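PDB 2XI9: ancillary protein 1 from Streptococcus pyogenes, which serves as a pilus-presented adhesin whose internal thioester bond is required for efficient interaction with host cells. Local coordinates for residues V187-I192 with F301-N306. Residues are numbered along the deposited sequence; the frame is centred on the assembly and turned at random.
Sequences VKYTHI and FIPNNN
N304 and K188 meet where two antiparallel strands run out, and the asparagine amide does there what a backbone carbonyl would do further along. With its CG lodged between its own backbone N and carbonyl carbon (chi1 69°), N304 turns OD1 onto the amide of K188, at 3.0 Å from K188 N. The hydrogen bond is nearly straight, but the donor stands above the side-chain amide plane, 58° out of it, and not on a lone pair. N304 N returns a bond to K188 O at 2.9 Å, so the two residues are joined by two hydrogen bonds, one from each backbone N-H; ND2 faces the aliphatic K188 chain and is hydrogen-bonded to the carbonyl O of G185.

Beyond this pair, strands 189-192 and 301-303 pair regularly. T190 and I302 form the hydrogen-bonded pair, with T190 N 2.8 Å from I302 O and the reciprocal bond present, while Y189–P303 and H191–F301 are non-hydrogen-bonded pairs whose side chains share one face. There the Y189 ring lies obliquely against the proline, CE2 3.7 Å from P303 CB, and its CB touches F301 CB. H191 extends past F301: the ring planes are only 25° apart, yet the centroids are separated by 5.3 Å, so there is little true stacking. CE2 of F301 sits closest to H191 CB, at 3.8 Å, and just beyond that to CG and CD2 of the imidazole.

The pairing adds strand 189-193, part of the thioester domain, to the margin of the seven-stranded mixed sheet, and joins segments 109 residues apart, with helices and long loops between them. D299 holds H191 NE2 and Y123 N holds T190 OG1. Gripped through both OD1 and ND2, the N304 amide has its rotation fixed and carries the pairing past P303, which has no N-H to give.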
ATOM      1  N   VAL A 187      -1.124  -0.275 -16.414  1.00 21.11           N
ATOM      2  CA  VAL A 187      -1.320  -0.341 -14.963  1.00 18.34           C
ATOM      3  C   VAL A 187      -0.647  -1.592 -14.368  1.00 17.63           C
ATOM      4  O   VAL A 187      -1.112  -2.700 -14.607  1.00 15.89           O
ATOM      5  CB  VAL A 187      -2.799  -0.405 -14.607  1.00 17.55           C
ATOM      6  CG1 VAL A 187      -2.991  -0.368 -13.112  1.00 16.86           C
ATOM      7  CG2 VAL A 187      -3.603   0.748 -15.330  1.00 20.34           C
ATOM      8  N   LYS A 188       0.452  -1.377 -13.635  1.00 16.61           N
ATOM      9  CA  LYS A 188       1.216  -2.442 -12.984  1.00 16.34           C
ATOM     10  C   LYS A 188       1.609  -1.924 -11.602  1.00 15.33           C
ATOM     11  O   LYS A 188       1.646  -0.699 -11.421  1.00 15.21           O
ATOM     12  CB  LYS A 188       2.471  -2.749 -13.766  1.00 17.91           C
ATOM     13  CG  LYS A 188       2.286  -3.097 -15.218  1.00 20.76           C
ATOM     14  CD  LYS A 188       3.580  -3.445 -15.884  1.00 23.76           C
ATOM     15  CE  LYS A 188       4.471  -2.221 -16.115  1.00 26.12           C
ATOM     16  NZ  LYS A 188       5.758  -2.616 -16.737  1.00 27.63           N
ATOM     17  N   TYR A 189       1.909  -2.831 -10.645  1.00 13.69           N
ATOM     18  CA  TYR A 189       2.100  -2.473  -9.252  1.00 11.40           C
ATOM     19  C   TYR A 189       3.455  -2.938  -8.746  1.00 11.88           C
ATOM     20  O   TYR A 189       3.982  -3.983  -9.201  1.00 12.44           O
ATOM     21  CB  TYR A 189       0.969  -3.073  -8.393  1.00 10.13           C
ATOM     22  CG  TYR A 189      -0.417  -2.607  -8.769  1.00 10.25           C
ATOM     23  CD1 TYR A 189      -1.075  -3.139  -9.869  1.00 13.12           C
ATOM     24  CD2 TYR A 189      -1.077  -1.650  -8.020  1.00  9.14           C
ATOM     25  CE1 TYR A 189      -2.327  -2.729 -10.207  1.00 12.87           C
ATOM     26  CE2 TYR A 189      -2.350  -1.217  -8.363  1.00  9.17           C
ATOM     27  CZ  TYR A 189      -2.966  -1.751  -9.459  1.00 11.29           C
ATOM     28  OH  TYR A 189      -4.203  -1.342  -9.865  1.00 10.86           O
ATOM     29  N   THR A 190       4.011  -2.170  -7.796  1.00 11.39           N
ATOM     30  CA  THR A 190       5.139  -2.596  -6.994  1.00 11.55           C
ATOM     31  C   THR A 190       4.614  -3.247  -5.726  1.00 11.60           C
ATOM     32  O   THR A 190       3.809  -2.652  -5.050  1.00 10.96           O
ATOM     33  CB  THR A 190       6.022  -1.412  -6.582  1.00 12.49           C
ATOM     34  OG1 THR A 190       6.509  -0.785  -7.774  1.00 16.10           O
ATOM     35  CG2 THR A 190       7.225  -1.903  -5.817  1.00 13.36           C
ATOM     36  N   HIS A 191       5.104  -4.450  -5.393  1.00 11.24           N
ATOM     37  CA  HIS A 191       4.741  -5.098  -4.134  1.00  9.73           C
ATOM     38  C   HIS A 191       5.770  -4.617  -3.095  1.00  9.95           C
ATOM     39  O   HIS A 191       6.958  -4.688  -3.355  1.00 10.99           O
ATOM     40  CB  HIS A 191       4.760  -6.612  -4.371  1.00 10.17           C
ATOM     41  CG  HIS A 191       4.764  -7.458  -3.146  1.00 10.41           C
ATOM     42  ND1 HIS A 191       5.376  -8.707  -3.130  1.00 10.75           N
ATOM     43  CD2 HIS A 191       4.250  -7.266  -1.904  1.00 10.60           C
ATOM     44  CE1 HIS A 191       5.229  -9.239  -1.927  1.00 10.44           C
ATOM     45  NE2 HIS A 191       4.542  -8.397  -1.169  1.00  9.85           N
ATOM     46  N   ILE A 192       5.290  -4.052  -1.990  1.00  9.65           N
ATOM     47  CA  ILE A 192       6.120  -3.648  -0.856  1.00 10.49           C
ATOM     48  C   ILE A 192       5.567  -4.228   0.447  1.00 10.19           C
ATOM     49  O   ILE A 192       4.453  -4.717   0.470  1.00 10.03           O
ATOM     50  CB  ILE A 192       6.194  -2.120  -0.731  1.00 10.60           C
ATOM     51  CG1 ILE A 192       4.862  -1.505  -0.329  1.00 10.93           C
ATOM     52  CG2 ILE A 192       6.663  -1.485  -2.053  1.00 11.75           C
ATOM     53  CD1 ILE A 192       5.007  -0.044   0.213  1.00 12.91           C
ATOM     54  N   PHE A 301       0.581  -2.702  -2.324  1.00  9.79           N
ATOM     55  CA  PHE A 301       0.812  -2.556  -3.758  1.00 10.08           C
ATOM     56  C   PHE A 301       0.576  -1.132  -4.223  1.00 10.33           C
ATOM     57  O   PHE A 301      -0.439  -0.538  -3.925  1.00 10.99           O
ATOM     58  CB  PHE A 301      -0.125  -3.522  -4.516  1.00 10.42           C
ATOM     59  CG  PHE A 301      -0.021  -4.978  -4.043  1.00  8.58           C
ATOM     60  CD1 PHE A 301      -0.819  -5.456  -3.016  1.00  8.69           C
ATOM     61  CD2 PHE A 301       0.883  -5.846  -4.639  1.00 10.37           C
ATOM     62  CE1 PHE A 301      -0.713  -6.743  -2.583  1.00  7.04           C
ATOM     63  CE2 PHE A 301       1.017  -7.159  -4.177  1.00  8.19           C
ATOM     64  CZ  PHE A 301       0.202  -7.610  -3.178  1.00  7.77           C
ATOM     65  N   ILE A 302       1.525  -0.604  -4.979  1.00 11.27           N
ATOM     66  CA  ILE A 302       1.482   0.774  -5.465  1.00 13.76           C
ATOM     67  C   ILE A 302       1.517   0.741  -6.986  1.00 12.89           C
ATOM     68  O   ILE A 302       2.360   0.067  -7.580  1.00 12.14           O
ATOM     69  CB  ILE A 302       2.700   1.605  -4.999  1.00 13.81           C
ATOM     70  CG1 ILE A 302       2.863   1.505  -3.495  1.00 17.30           C
ATOM     71  CG2 ILE A 302       2.600   3.054  -5.446  1.00 17.92           C
ATOM     72  CD1 ILE A 302       1.675   1.505  -2.806  1.00 21.90           C
ATOM     73  N   PRO A 303       0.605   1.479  -7.609  1.00 13.01           N
ATOM     74  CA  PRO A 303       0.467   1.510  -9.041  1.00 13.75           C
ATOM     75  C   PRO A 303       1.515   2.405  -9.694  1.00 14.43           C
ATOM     76  O   PRO A 303       2.069   3.323  -9.050  1.00 14.58           O
ATOM     77  CB  PRO A 303      -0.961   2.049  -9.244  1.00 13.68           C
ATOM     78  CG  PRO A 303      -1.135   2.978  -8.060  1.00 13.75           C
ATOM     79  CD  PRO A 303      -0.470   2.229  -6.927  1.00 13.27           C
ATOM     80  N   ASN A 304       1.800   2.114 -10.954  1.00 13.93           N
ATOM     81  CA  ASN A 304       2.639   2.968 -11.814  1.00 16.22           C
ATOM     82  C   ASN A 304       1.831   4.049 -12.535  1.00 16.42           C
ATOM     83  O   ASN A 304       2.269   4.593 -13.562  1.00 18.61           O
ATOM     84  CB  ASN A 304       3.387   2.118 -12.846  1.00 16.91           C
ATOM     85  CG  ASN A 304       2.467   1.521 -13.894  1.00 18.55           C
ATOM     86  OD1 ASN A 304       1.264   1.516 -13.715  1.00 18.52           O
ATOM     87  ND2 ASN A 304       3.046   1.014 -15.000  1.00 20.96           N
ATOM     88  N   ASN A 305       0.664   4.366 -11.981  1.00 16.35           N
ATOM     89  CA  ASN A 305      -0.278   5.331 -12.553  1.00 17.87           C
ATOM     90  C   ASN A 305      -0.967   6.041 -11.394  1.00 17.30           C
ATOM     91  O   ASN A 305      -1.747   5.422 -10.649  1.00 15.38           O
ATOM     92  CB  ASN A 305      -1.308   4.624 -13.439  1.00 18.50           C
ATOM     93  CG  ASN A 305      -2.184   5.593 -14.221  1.00 20.13           C
ATOM     94  OD1 ASN A 305      -2.508   6.699 -13.760  1.00 20.36           O
ATOM     95  ND2 ASN A 305      -2.562   5.183 -15.425  1.00 24.70           N
ATOM     96  N   ASN A 306      -0.686   7.340 -11.263  1.00 19.58           N
ATOM     97  CA  ASN A 306      -1.184   8.135 -10.131  1.00 21.08           C
ATOM     98  C   ASN A 306      -2.705   8.359 -10.085  1.00 19.93           C
ATOM     99  O   ASN A 306      -3.214   8.899  -9.097  1.00 19.87           O
ATOM    100  CB  ASN A 306      -0.425   9.493 -10.037  1.00 23.67           C
ATOM    101  CG  ASN A 306      -0.770  10.461 -11.142  1.00 28.37           C
ATOM    102  OD1 ASN A 306      -1.822  10.368 -11.769  1.00 32.93           O
ATOM    103  ND2 ASN A 306       0.133  11.432 -11.392  1.00 35.45           N
TER